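Fibronectin-binding protein BBK32 (Borrelia burgdorferi, PDB 6N1L) binds fibronectin and, through its helical complement inhibitory domain, probably blocks the classical pathway of complement by binding the protease C1r. Local coordinates at residues A62-K74 / I116-I129. Numbering follows the deposited sequence.
Sequences AKFTKEDLEKNFK and IKEQSNLYEAYKAI
A chi1 of 174° swings Leu69 CG away from the backbone N and directs both methyls into a hollow formed by Ile116, Leu122, Ala125 and Tyr126, a knob-into-hole fit. Its CD2 rides over the centre of the Tyr126 ring, 4.1 Å from the centroid, in a CH-pi contact, while Leu69 CD1 touches Tyr126 CE1 at 3.6 Å. Ile116 answers as a knob of its own among Lys66, Leu69, Glu70 and Phe73: a chi2 of 168° extends its chain, laying CD1 over one face of the Phe73 ring, 3.7 Å from the centroid. Ile129 CD1 comes to the edge of the same ring, 3.8 Å from Phe73 CE1. Leu122 packs its CD1 against Lys66 CA (3.7 Å) and its CD2 against Phe64 CB. Two waters join Tyr126 OH to the other segment; one donates to Thr65 O, the other accepts from Asn72 ND2 at 2.7 Å and donates to Asp68 OD2. Thr65 and Asn121 N-cap helices whose segments 66-74 and 122-129 have axes 26° from parallel. In this all-helical bundle, the start of helix 66-87 packs against the C-terminal end of helix 93-117 and the first turns of helix 122-147, while helix 9-44 covers Tyr126 and stacks Phe37 on Phe64.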
loop_
_atom_site.group_PDB
_atom_site.type_symbol
_atom_site.label_atom_id
_atom_site.label_comp_id
_atom_site.label_asym_id
_atom_site.label_seq_id
_atom_site.Cartn_x
_atom_site.Cartn_y
_atom_site.Cartn_z
ATOM N N ALA A 62 12.961 -7.442 -14.964
ATOM C CA ALA A 62 14.092 -6.664 -14.480
ATOM C C ALA A 62 13.798 -5.172 -14.373
ATOM O O ALA A 62 14.616 -4.441 -13.805
ATOM C CB ALA A 62 15.308 -6.868 -15.395
ATOM N N LYS A 63 12.675 -4.700 -14.903
ATOM C CA LYS A 63 12.387 -3.273 -14.878
ATOM C C LYS A 63 11.663 -2.842 -13.607
ATOM O O LYS A 63 11.547 -1.638 -13.358
ATOM C CB LYS A 63 11.576 -2.874 -16.111
ATOM C CG LYS A 63 12.384 -2.886 -17.411
ATOM C CD LYS A 63 11.532 -2.420 -18.576
ATOM C CE LYS A 63 12.031 -2.988 -19.895
ATOM N NZ LYS A 63 11.212 -2.522 -21.056
ATOM N N PHE A 64 11.200 -3.783 -12.793
ATOM C CA PHE A 64 10.604 -3.428 -11.506
ATOM C C PHE A 64 11.703 -3.024 -10.525
ATOM O O PHE A 64 12.716 -3.718 -10.396
ATOM C CB PHE A 64 9.794 -4.614 -10.963
ATOM C CG PHE A 64 8.569 -4.932 -11.776
ATOM C CD1 PHE A 64 8.639 -5.779 -12.877
ATOM C CD2 PHE A 64 7.339 -4.354 -11.463
ATOM C CE1 PHE A 64 7.511 -6.055 -13.628
ATOM C CE2 PHE A 64 6.204 -4.623 -12.217
ATOM C CZ PHE A 64 6.291 -5.473 -13.311
ATOM N N THR A 65 11.497 -1.907 -9.810
ATOM C CA THR A 65 12.529 -1.367 -8.931
ATOM C C THR A 65 12.080 -1.348 -7.476
ATOM O O THR A 65 10.897 -1.157 -7.166
ATOM C CB THR A 65 12.936 0.062 -9.339
ATOM O OG1 THR A 65 11.829 0.963 -9.191
ATOM C CG2 THR A 65 13.397 0.093 -10.790
ATOM N N LYS A 66 13.054 -1.544 -6.583
ATOM C CA LYS A 66 12.822 -1.310 -5.163
ATOM C C LYS A 66 12.539 0.157 -4.884
ATOM O O LYS A 66 11.767 0.475 -3.969
ATOM C CB LYS A 66 14.023 -1.785 -4.348
ATOM C CG LYS A 66 13.860 -1.565 -2.851
ATOM C CD LYS A 66 14.860 -2.372 -2.082
ATOM C CE LYS A 66 14.172 -3.146 -0.990
ATOM N NZ LYS A 66 15.012 -4.257 -0.504
ATOM N N GLU A 67 13.158 1.059 -5.655
ATOM C CA GLU A 67 12.862 2.482 -5.527
ATOM C C GLU A 67 11.379 2.762 -5.733
ATOM O O GLU A 67 10.779 3.548 -4.990
ATOM C CB GLU A 67 13.700 3.283 -6.529
ATOM C CG GLU A 67 15.178 3.401 -6.158
ATOM C CD GLU A 67 16.024 2.223 -6.643
ATOM O OE1 GLU A 67 15.458 1.215 -7.125
ATOM O OE2 GLU A 67 17.269 2.312 -6.541
ATOM N N ASP A 68 10.769 2.132 -6.743
ATOM C CA ASP A 68 9.355 2.354 -7.018
ATOM C C ASP A 68 8.485 1.834 -5.876
ATOM O O ASP A 68 7.490 2.473 -5.500
ATOM C CB ASP A 68 8.978 1.689 -8.339
ATOM C CG ASP A 68 7.496 1.725 -8.621
ATOM O OD1 ASP A 68 6.946 2.832 -8.836
ATOM O OD2 ASP A 68 6.874 0.634 -8.640
ATOM N N LEU A 69 8.833 0.666 -5.333
ATOM C CA LEU A 69 8.101 0.147 -4.179
ATOM C C LEU A 69 8.242 1.087 -2.987
ATOM O O LEU A 69 7.262 1.361 -2.272
ATOM C CB LEU A 69 8.594 -1.259 -3.828
ATOM C CG LEU A 69 8.031 -1.911 -2.554
ATOM C CD1 LEU A 69 6.517 -2.037 -2.653
ATOM C CD2 LEU A 69 8.661 -3.269 -2.250
ATOM N N GLU A 70 9.452 1.612 -2.775
ATOM C CA GLU A 70 9.671 2.491 -1.626
ATOM C C GLU A 70 8.953 3.823 -1.814
ATOM O O GLU A 70 8.402 4.381 -0.846
ATOM C CB GLU A 70 11.176 2.673 -1.394
ATOM C CG GLU A 70 11.737 1.734 -0.325
ATOM C CD GLU A 70 13.233 1.461 -0.456
ATOM O OE1 GLU A 70 13.850 1.960 -1.420
ATOM O OE2 GLU A 70 13.793 0.746 0.411
ATOM N N LYS A 71 8.921 4.332 -3.053
ATOM C CA LYS A 71 8.154 5.536 -3.358
ATOM C C LYS A 71 6.678 5.336 -3.057
ATOM O O LYS A 71 6.051 6.165 -2.385
ATOM C CB LYS A 71 8.341 5.923 -4.822
ATOM C CG LYS A 71 7.672 7.226 -5.219
ATOM C CD LYS A 71 8.116 8.357 -4.298
ATOM C CE LYS A 71 8.074 9.710 -4.996
ATOM N NZ LYS A 71 7.050 10.617 -4.382
ATOM N N ASN A 72 6.103 4.228 -3.533
ATOM C CA ASN A 72 4.700 3.949 -3.251
ATOM C C ASN A 72 4.445 3.828 -1.747
ATOM O O ASN A 72 3.389 4.247 -1.258
ATOM C CB ASN A 72 4.264 2.675 -3.976
ATOM C CG ASN A 72 4.098 2.881 -5.474
ATOM O OD1 ASN A 72 3.967 4.009 -5.948
ATOM N ND2 ASN A 72 4.096 1.787 -6.223
ATOM N N PHE A 73 5.390 3.257 -0.993
ATOM C CA PHE A 73 5.167 3.168 0.453
ATOM C C PHE A 73 5.287 4.534 1.117
ATOM O O PHE A 73 4.559 4.830 2.072
ATOM C CB PHE A 73 6.115 2.163 1.106
ATOM C CG PHE A 73 5.470 0.827 1.362
ATOM C CD1 PHE A 73 5.453 -0.145 0.376
ATOM C CD2 PHE A 73 4.830 0.562 2.565
ATOM C CE1 PHE A 73 4.824 -1.374 0.596
ATOM C CE2 PHE A 73 4.203 -0.649 2.787
ATOM C CZ PHE A 73 4.207 -1.629 1.807
ATOM N N LYS A 74 6.181 5.392 0.629
ATOM C CA LYS A 74 6.222 6.744 1.191
ATOM C C LYS A 74 4.945 7.504 0.875
ATOM O O LYS A 74 4.426 8.232 1.734
ATOM C CB LYS A 74 7.455 7.500 0.699
ATOM C CG LYS A 74 8.715 7.130 1.485
ATOM C CD LYS A 74 8.416 6.977 2.991
ATOM C CE LYS A 74 9.675 6.666 3.806
ATOM N NZ LYS A 74 9.440 6.624 5.296
ATOM N N ILE A 116 10.811 -3.941 4.247
ATOM C CA ILE A 116 11.257 -3.828 2.859
ATOM C C ILE A 116 12.746 -3.518 2.794
ATOM O O ILE A 116 13.447 -3.980 1.886
ATOM C CB ILE A 116 10.423 -2.754 2.130
ATOM C CG1 ILE A 116 8.999 -3.256 1.898
ATOM C CG2 ILE A 116 11.065 -2.335 0.813
ATOM C CD1 ILE A 116 8.073 -2.157 1.465
ATOM N N LYS A 117 13.256 -2.745 3.756
ATOM C CA LYS A 117 14.670 -2.379 3.744
ATOM C C LYS A 117 15.570 -3.588 3.973
ATOM O O LYS A 117 16.647 -3.682 3.374
ATOM C CB LYS A 117 14.936 -1.304 4.794
ATOM C CG LYS A 117 14.638 0.090 4.310
ATOM C CD LYS A 117 14.658 1.087 5.454
ATOM C CE LYS A 117 14.333 2.483 4.947
ATOM N NZ LYS A 117 14.061 3.417 6.072
ATOM N N GLU A 118 15.145 -4.532 4.810
ATOM C CA GLU A 118 15.979 -5.676 5.158
ATOM C C GLU A 118 15.901 -6.820 4.137
ATOM O O GLU A 118 16.370 -7.928 4.437
ATOM C CB GLU A 118 15.615 -6.188 6.558
ATOM C CG GLU A 118 14.301 -6.958 6.648
ATOM C CD GLU A 118 13.801 -7.098 8.084
ATOM O OE1 GLU A 118 14.281 -6.344 8.961
ATOM O OE2 GLU A 118 12.923 -7.952 8.338
ATOM N N GLN A 119 15.351 -6.582 2.948
ATOM C CA GLN A 119 15.205 -7.605 1.916
ATOM C C GLN A 119 15.943 -7.141 0.665
ATOM O O GLN A 119 15.509 -6.204 -0.008
ATOM C CB GLN A 119 13.731 -7.870 1.601
ATOM C CG GLN A 119 12.976 -8.624 2.683
ATOM C CD GLN A 119 13.351 -10.092 2.758
ATOM O OE1 GLN A 119 14.132 -10.586 1.944
ATOM N NE2 GLN A 119 12.794 -10.801 3.743
ATOM N N SER A 120 17.053 -7.807 0.343
ATOM C CA SER A 120 17.794 -7.463 -0.865
ATOM C C SER A 120 17.002 -7.808 -2.122
ATOM O O SER A 120 17.038 -7.064 -3.109
ATOM C CB SER A 120 19.140 -8.188 -0.866
ATOM O OG SER A 120 18.974 -9.528 -0.432
ATOM N N ASN A 121 16.281 -8.925 -2.097
ATOM C CA ASN A 121 15.569 -9.406 -3.273
ATOM C C ASN A 121 14.214 -8.715 -3.385
ATOM O O ASN A 121 13.414 -8.763 -2.445
ATOM C CB ASN A 121 15.399 -10.918 -3.172
ATOM C CG ASN A 121 14.698 -11.506 -4.374
ATOM O OD1 ASN A 121 13.471 -11.636 -4.392
ATOM N ND2 ASN A 121 15.476 -11.893 -5.380
ATOM N N LEU A 122 13.953 -8.089 -4.540
ATOM C CA LEU A 122 12.748 -7.269 -4.698
ATOM C C LEU A 122 11.481 -8.106 -4.575
ATOM O O LEU A 122 10.525 -7.710 -3.896
ATOM C CB LEU A 122 12.766 -6.534 -6.041
ATOM C CG LEU A 122 11.548 -5.622 -6.249
ATOM C CD1 LEU A 122 11.369 -4.686 -5.046
ATOM C CD2 LEU A 122 11.617 -4.818 -7.543
ATOM N N TYR A 123 11.436 -9.260 -5.246
ATOM C CA TYR A 123 10.245 -10.094 -5.137
ATOM C C TYR A 123 10.012 -10.532 -3.695
ATOM O O TYR A 123 8.867 -10.586 -3.230
ATOM C CB TYR A 123 10.345 -11.312 -6.060
ATOM C CG TYR A 123 9.017 -12.019 -6.186
ATOM C CD1 TYR A 123 7.943 -11.392 -6.810
ATOM C CD2 TYR A 123 8.825 -13.280 -5.654
ATOM C CE1 TYR A 123 6.712 -12.016 -6.912
ATOM C CE2 TYR A 123 7.599 -13.919 -5.758
ATOM C CZ TYR A 123 6.549 -13.278 -6.390
ATOM O OH TYR A 123 5.322 -13.895 -6.501
ATOM N N GLU A 124 11.089 -10.844 -2.972
ATOM C CA GLU A 124 10.959 -11.193 -1.565
ATOM C C GLU A 124 10.442 -10.018 -0.746
ATOM O O GLU A 124 9.719 -10.222 0.234
ATOM C CB GLU A 124 12.304 -11.663 -1.012
ATOM C CG GLU A 124 12.796 -12.974 -1.606
ATOM C CD GLU A 124 11.836 -14.113 -1.340
ATOM O OE1 GLU A 124 11.482 -14.320 -0.157
ATOM O OE2 GLU A 124 11.436 -14.794 -2.310
ATOM N N ALA A 125 10.826 -8.795 -1.114
ATOM C CA ALA A 125 10.328 -7.613 -0.411
ATOM C C ALA A 125 8.816 -7.487 -0.569
ATOM O O ALA A 125 8.092 -7.289 0.416
ATOM C CB ALA A 125 11.043 -6.361 -0.923
ATOM N N TYR A 126 8.321 -7.628 -1.801
ATOM C CA TYR A 126 6.878 -7.651 -2.037
ATOM C C TYR A 126 6.212 -8.762 -1.237
ATOM O O TYR A 126 5.219 -8.529 -0.542
ATOM C CB TYR A 126 6.585 -7.817 -3.536
ATOM C CG TYR A 126 6.573 -6.534 -4.335
ATOM C CD1 TYR A 126 5.462 -5.687 -4.335
ATOM C CD2 TYR A 126 7.678 -6.161 -5.100
ATOM C CE1 TYR A 126 5.446 -4.521 -5.067
ATOM C CE2 TYR A 126 7.682 -4.994 -5.840
ATOM C CZ TYR A 126 6.566 -4.168 -5.824
ATOM O OH TYR A 126 6.570 -3.011 -6.544
ATOM N N LYS A 127 6.762 -9.984 -1.302
ATOM C CA LYS A 127 6.174 -11.098 -0.564
ATOM C C LYS A 127 6.093 -10.816 0.931
ATOM O O LYS A 127 5.154 -11.260 1.600
ATOM C CB LYS A 127 6.974 -12.382 -0.816
ATOM C CG LYS A 127 6.407 -13.243 -1.929
ATOM C CD LYS A 127 6.787 -14.705 -1.723
ATOM C CE LYS A 127 8.280 -14.929 -1.951
ATOM N NZ LYS A 127 8.793 -16.135 -1.221
ATOM N N ALA A 128 7.051 -10.067 1.472
ATOM C CA ALA A 128 7.011 -9.739 2.887
ATOM C C ALA A 128 5.837 -8.835 3.270
ATOM O O ALA A 128 5.468 -8.808 4.450
ATOM C CB ALA A 128 8.328 -9.082 3.298
ATOM N N ILE A 129 5.246 -8.081 2.339
ATOM C CA ILE A 129 4.273 -7.069 2.733
ATOM C C ILE A 129 2.892 -7.256 2.131
ATOM O O ILE A 129 1.970 -6.530 2.502
ATOM C CB ILE A 129 4.788 -5.634 2.457
ATOM C CG1 ILE A 129 5.180 -5.416 0.990
ATOM C CG2 ILE A 129 5.985 -5.333 3.364
ATOM C CD1 ILE A 129 4.038 -5.037 0.080
HETATM O O HOH W 1 8.549 -2.372 -8.068
HETATM O O HOH W 2 5.122 -0.689 -6.220
#